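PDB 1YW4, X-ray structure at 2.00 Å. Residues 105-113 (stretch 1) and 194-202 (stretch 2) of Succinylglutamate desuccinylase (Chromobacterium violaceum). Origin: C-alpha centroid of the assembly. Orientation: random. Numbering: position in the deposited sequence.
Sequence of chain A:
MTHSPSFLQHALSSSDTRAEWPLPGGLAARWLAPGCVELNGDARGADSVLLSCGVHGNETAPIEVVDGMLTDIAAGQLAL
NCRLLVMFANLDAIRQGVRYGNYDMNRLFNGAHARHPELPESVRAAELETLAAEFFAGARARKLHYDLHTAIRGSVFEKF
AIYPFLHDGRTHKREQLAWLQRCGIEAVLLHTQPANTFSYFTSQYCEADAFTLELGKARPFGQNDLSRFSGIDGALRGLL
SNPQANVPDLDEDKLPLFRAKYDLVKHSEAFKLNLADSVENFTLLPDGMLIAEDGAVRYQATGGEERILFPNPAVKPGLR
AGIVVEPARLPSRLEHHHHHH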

HETATM    1  N   MSE A 105      23.374  18.347   7.765  1.00 16.34           N
HETATM    2  CA  MSE A 105      22.480  19.450   7.451  1.00 17.87           C
HETATM    3  C   MSE A 105      21.125  18.978   6.963  1.00 16.95           C
HETATM    4  O   MSE A 105      20.113  19.627   7.227  1.00 16.88           O
HETATM    5  CB  MSE A 105      23.107  20.387   6.418  1.00 18.23           C
HETATM    6  CG  MSE A 105      22.276  21.644   6.142  1.00 22.24           C
HETATM    7 SE   MSE A 105      23.267  22.959   5.122  1.00 26.23          SE
HETATM    8  CE  MSE A 105      24.428  23.569   6.539  1.00 23.84           C
ATOM      9  N   ASN A 106      21.072  17.849   6.263  1.00 16.81           N
ATOM     10  CA  ASN A 106      19.765  17.414   5.806  1.00 17.43           C
ATOM     11  C   ASN A 106      18.946  16.770   6.909  1.00 18.40           C
ATOM     12  O   ASN A 106      18.002  16.023   6.659  1.00 18.48           O
ATOM     13  CB  ASN A 106      19.846  16.500   4.589  1.00 17.36           C
ATOM     14  CG  ASN A 106      18.727  16.794   3.600  1.00 16.81           C
ATOM     15  OD1 ASN A 106      18.195  17.906   3.591  1.00 10.66           O
ATOM     16  ND2 ASN A 106      18.375  15.822   2.767  1.00 11.51           N
ATOM     17  N   ARG A 107      19.336  17.070   8.139  1.00 19.24           N
ATOM     18  CA  ARG A 107      18.610  16.610   9.311  1.00 20.28           C
ATOM     19  C   ARG A 107      18.317  17.878  10.119  1.00 18.52           C
ATOM     20  O   ARG A 107      17.759  17.810  11.214  1.00 19.71           O
ATOM     21  CB  ARG A 107      19.459  15.652  10.147  1.00 22.93           C
ATOM     22  CG  ARG A 107      19.652  14.273   9.549  1.00 26.96           C
ATOM     23  CD  ARG A 107      20.398  13.385  10.524  1.00 31.68           C
ATOM     24  NE  ARG A 107      19.709  13.329  11.816  1.00 36.39           N
ATOM     25  CZ  ARG A 107      20.264  12.896  12.944  1.00 38.95           C
ATOM     26  NH1 ARG A 107      19.560  12.882  14.070  1.00 38.37           N
ATOM     27  NH2 ARG A 107      21.527  12.485  12.947  1.00 38.68           N
ATOM     28  N   LEU A 108      18.697  19.035   9.576  1.00 15.12           N
ATOM     29  CA  LEU A 108      18.484  20.306  10.274  1.00 15.78           C
ATOM     30  C   LEU A 108      17.425  21.237   9.681  1.00 14.97           C
ATOM     31  O   LEU A 108      17.228  22.355  10.175  1.00 14.16           O
ATOM     32  CB  LEU A 108      19.805  21.061  10.394  1.00 16.95           C
ATOM     33  CG  LEU A 108      20.842  20.425  11.328  1.00 19.77           C
ATOM     34  CD1 LEU A 108      22.143  21.198  11.229  1.00 19.05           C
ATOM     35  CD2 LEU A 108      20.318  20.431  12.774  1.00 19.47           C
ATOM     36  N   PHE A 109      16.757  20.792   8.622  1.00 12.11           N
ATOM     37  CA  PHE A 109      15.706  21.591   8.012  1.00 14.42           C
ATOM     38  C   PHE A 109      14.366  21.315   8.701  1.00 16.44           C
ATOM     39  O   PHE A 109      14.298  20.539   9.659  1.00 15.25           O
ATOM     40  CB  PHE A 109      15.603  21.301   6.507  1.00 12.77           C
ATOM     41  CG  PHE A 109      16.779  21.802   5.710  1.00 12.89           C
ATOM     42  CD1 PHE A 109      17.802  20.933   5.328  1.00 12.71           C
ATOM     43  CD2 PHE A 109      16.868  23.154   5.355  1.00 11.64           C
ATOM     44  CE1 PHE A 109      18.907  21.396   4.601  1.00 11.64           C
ATOM     45  CE2 PHE A 109      17.967  23.635   4.630  1.00 13.79           C
ATOM     46  CZ  PHE A 109      18.991  22.754   4.252  1.00 11.09           C
ATOM     47  N   ASN A 110      13.308  21.950   8.202  1.00 17.49           N
ATOM     48  CA  ASN A 110      11.967  21.815   8.774  1.00 18.96           C
ATOM     49  C   ASN A 110      11.984  22.342  10.204  1.00 18.80           C
ATOM     50  O   ASN A 110      11.220  21.891  11.057  1.00 17.35           O
ATOM     51  CB  ASN A 110      11.499  20.352   8.744  1.00 19.45           C
ATOM     52  CG  ASN A 110      10.055  20.183   9.204  1.00 23.42           C
ATOM     53  OD1 ASN A 110       9.180  20.963   8.834  1.00 23.40           O
ATOM     54  ND2 ASN A 110       9.802  19.151  10.005  1.00 23.80           N
ATOM     55  N   GLY A 111      12.878  23.296  10.454  1.00 18.58           N
ATOM     56  CA  GLY A 111      12.985  23.906  11.770  1.00 20.56           C
ATOM     57  C   GLY A 111      13.849  23.171  12.777  1.00 21.09           C
ATOM     58  O   GLY A 111      14.085  23.678  13.870  1.00 19.88           O
ATOM     59  N   ALA A 112      14.328  21.985  12.416  1.00 21.02           N
ATOM     60  CA  ALA A 112      15.153  21.185  13.310  1.00 21.97           C
ATOM     61  C   ALA A 112      16.455  21.866  13.740  1.00 23.05           C
ATOM     62  O   ALA A 112      17.073  21.468  14.736  1.00 22.50           O
ATOM     63  CB  ALA A 112      15.461  19.836  12.664  1.00 20.79           C
ATOM     64  N   HIS A 113      16.872  22.887  12.995  1.00 22.45           N
ATOM     65  CA  HIS A 113      18.095  23.614  13.318  1.00 22.27           C
ATOM     66  C   HIS A 113      17.978  24.295  14.689  1.00 24.42           C
ATOM     67  O   HIS A 113      18.979  24.557  15.354  1.00 23.13           O
ATOM     68  CB  HIS A 113      18.394  24.666  12.244  1.00 20.62           C
ATOM     69  CG  HIS A 113      17.224  25.541  11.917  1.00 20.81           C
ATOM     70  ND1 HIS A 113      16.384  25.294  10.853  1.00 19.70           N
ATOM     71  CD2 HIS A 113      16.733  26.638  12.538  1.00 18.97           C
ATOM     72  CE1 HIS A 113      15.423  26.199  10.834  1.00 16.79           C
ATOM     73  NE2 HIS A 113      15.611  27.026  11.847  1.00 23.30           N
ATOM     74  N   PRO A 194       6.516  13.368   8.109  1.00 32.04           N
ATOM     75  CA  PRO A 194       7.360  14.555   7.953  1.00 30.41           C
ATOM     76  C   PRO A 194       8.826  14.231   8.214  1.00 28.75           C
ATOM     77  O   PRO A 194       9.139  13.358   9.030  1.00 26.59           O
ATOM     78  CB  PRO A 194       6.793  15.523   8.990  1.00 31.79           C
ATOM     79  CG  PRO A 194       6.275  14.598  10.059  1.00 33.55           C
ATOM     80  CD  PRO A 194       5.586  13.532   9.237  1.00 32.98           C
ATOM     81  N   ALA A 195       9.718  14.930   7.513  1.00 24.79           N
ATOM     82  CA  ALA A 195      11.155  14.730   7.677  1.00 21.94           C
ATOM     83  C   ALA A 195      11.851  16.076   7.787  1.00 19.99           C
ATOM     84  O   ALA A 195      11.309  17.096   7.379  1.00 18.87           O
ATOM     85  CB  ALA A 195      11.728  13.942   6.498  1.00 20.62           C
ATOM     86  N   ASN A 196      13.058  16.073   8.334  1.00 17.82           N
ATOM     87  CA  ASN A 196      13.807  17.308   8.510  1.00 16.43           C
ATOM     88  C   ASN A 196      14.738  17.553   7.345  1.00 15.52           C
ATOM     89  O   ASN A 196      15.868  18.006   7.518  1.00 14.99           O
ATOM     90  CB  ASN A 196      14.577  17.247   9.825  1.00 18.76           C
ATOM     91  CG  ASN A 196      13.655  17.069  11.001  1.00 19.52           C
ATOM     92  OD1 ASN A 196      12.637  17.747  11.084  1.00 22.05           O
ATOM     93  ND2 ASN A 196      13.995  16.162  11.912  1.00 21.20           N
ATOM     94  N   THR A 197      14.232  17.255   6.150  1.00 15.29           N
ATOM     95  CA  THR A 197      14.987  17.426   4.913  1.00 14.30           C
ATOM     96  C   THR A 197      14.626  18.727   4.210  1.00 12.17           C
ATOM     97  O   THR A 197      13.568  19.309   4.442  1.00 12.97           O
ATOM     98  CB  THR A 197      14.713  16.282   3.945  1.00 15.47           C
ATOM     99  OG1 THR A 197      13.310  16.224   3.678  1.00 14.41           O
ATOM    100  CG2 THR A 197      15.169  14.962   4.536  1.00 16.45           C
ATOM    101  N   PHE A 198      15.514  19.183   3.342  1.00 11.48           N
ATOM    102  CA  PHE A 198      15.276  20.420   2.635  1.00 10.72           C
ATOM    103  C   PHE A 198      14.062  20.288   1.714  1.00 10.91           C
ATOM    104  O   PHE A 198      13.240  21.200   1.634  1.00 12.01           O
ATOM    105  CB  PHE A 198      16.530  20.806   1.839  1.00  8.87           C
ATOM    106  CG  PHE A 198      16.572  22.255   1.425  1.00 10.38           C
ATOM    107  CD1 PHE A 198      15.740  23.196   2.036  1.00 11.50           C
ATOM    108  CD2 PHE A 198      17.447  22.681   0.426  1.00 11.01           C
ATOM    109  CE1 PHE A 198      15.778  24.543   1.658  1.00  9.02           C
ATOM    110  CE2 PHE A 198      17.492  24.024   0.043  1.00 14.54           C
ATOM    111  CZ  PHE A 198      16.650  24.958   0.661  1.00 10.40           C
ATOM    112  N   SER A 199      13.933  19.150   1.031  1.00 11.33           N
ATOM    113  CA  SER A 199      12.803  18.960   0.123  1.00 11.15           C
ATOM    114  C   SER A 199      11.459  18.915   0.865  1.00 12.00           C
ATOM    115  O   SER A 199      10.423  19.285   0.310  1.00 10.47           O
ATOM    116  CB  SER A 199      12.981  17.695  -0.732  1.00 10.16           C
ATOM    117  OG  SER A 199      12.918  16.520   0.045  1.00 14.14           O
ATOM    118  N   TYR A 200      11.462  18.452   2.109  1.00 13.00           N
ATOM    119  CA  TYR A 200      10.222  18.426   2.871  1.00 16.00           C
ATOM    120  C   TYR A 200       9.867  19.876   3.217  1.00 15.07           C
ATOM    121  O   TYR A 200       8.725  20.304   3.037  1.00 15.19           O
ATOM    122  CB  TYR A 200      10.382  17.626   4.166  1.00 17.66           C
ATOM    123  CG  TYR A 200       9.135  17.672   5.014  1.00 19.56           C
ATOM    124  CD1 TYR A 200       7.964  17.058   4.585  1.00 21.43           C
ATOM    125  CD2 TYR A 200       9.105  18.388   6.210  1.00 21.88           C
ATOM    126  CE1 TYR A 200       6.794  17.157   5.317  1.00 22.81           C
ATOM    127  CE2 TYR A 200       7.943  18.495   6.954  1.00 22.40           C
ATOM    128  CZ  TYR A 200       6.790  17.877   6.499  1.00 24.46           C
ATOM    129  OH  TYR A 200       5.626  17.976   7.216  1.00 24.74           O
ATOM    130  N   PHE A 201      10.856  20.626   3.704  1.00 16.12           N
ATOM    131  CA  PHE A 201      10.646  22.026   4.076  1.00 15.41           C
ATOM    132  C   PHE A 201      10.021  22.839   2.949  1.00 14.49           C
ATOM    133  O   PHE A 201       9.017  23.525   3.158  1.00 15.44           O
ATOM    134  CB  PHE A 201      11.964  22.698   4.492  1.00 14.89           C
ATOM    135  CG  PHE A 201      11.834  24.187   4.704  1.00 17.73           C
ATOM    136  CD1 PHE A 201      11.183  24.692   5.833  1.00 16.26           C
ATOM    137  CD2 PHE A 201      12.280  25.082   3.731  1.00 14.65           C
ATOM    138  CE1 PHE A 201      10.971  26.065   5.986  1.00 18.35           C
ATOM    139  CE2 PHE A 201      12.072  26.458   3.875  1.00 16.30           C
ATOM    140  CZ  PHE A 201      11.415  26.950   5.003  1.00 17.37           C
ATOM    141  N   THR A 202      10.598  22.771   1.752  1.00 13.75           N
ATOM    142  CA  THR A 202      10.054  23.553   0.639  1.00 12.60           C
ATOM    143  C   THR A 202       8.681  23.048   0.204  1.00 13.75           C
ATOM    144  O   THR A 202       7.778  23.839  -0.090  1.00 12.74           O
ATOM    145  CB  THR A 202      11.023  23.585  -0.574  1.00 11.73           C
ATOM    146  OG1 THR A 202      11.349  22.254  -0.980  1.00 14.32           O
ATOM    147  CG2 THR A 202      12.305  24.331  -0.205  1.00 12.31           C
TER
HETATM  148  O   HOH W   1      16.140  17.117   0.634  1.00  9.78           O
HETATM  149  O   HOH W   2      16.410  14.133  11.145  1.00 35.69           O
HETATM  150  O   HOH W   3      11.436  19.823  12.850  1.00 38.07           O

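Where two chain segments pack without forming a sheet, the polar groups of their backbones need individual partners, and asparagine side chains often supply them. The contact between residues 105-113 and 194-202 of succinylglutamate desuccinylase is a compact example. Its clearest case lies at the start of the helix 198-202, whose first amides have no preceding turn to bond to. Asn 106 OD1 accepts from Phe 198 N at 3.0 Å with a nearly straight geometry (157°), while Thr 197, at the N-cap position, uses OG1 to accept from Tyr 200 N at 3.3 Å. The amide between those of Phe 198 and Tyr 200, Ser 199 N, donates to water 1 at 3.0 Å, and Asn 106 ND2 donates weakly to the same water at 3.3 Å. One asparagine thus serves the helix start both directly and through solvent.

The carbonyl of Asn 196 is satisfied by Phe 109 N, 3.1 Å from Asn 196 O. The same oxygen lies 3.0 Å from Asn 106 O, but both atoms are acceptors, so this is no hydrogen bond. At the other end of the residue, Asn 196 OD1 accepts a weak bond from Asn 110 ND2 at 3.3 Å and a second from water 3 at 3.0 Å; that water also donates to Asn 110 O at 2.7 Å, so the two residues are joined both directly and through water. Asn 196 ND2 donates to water 2 at 3.2 Å.

Apolar packing accompanies this network. The rings of Phe 109 and Phe 198 form an offset stack, their centroids 4.3 Å apart and their planes at 16°. Phe 109 also begins the type I' turn closed by Ala 112 N donating to Phe 109 O at 3.1 Å, so its backbone amide bonds across the contact while its carbonyl bonds within the turn.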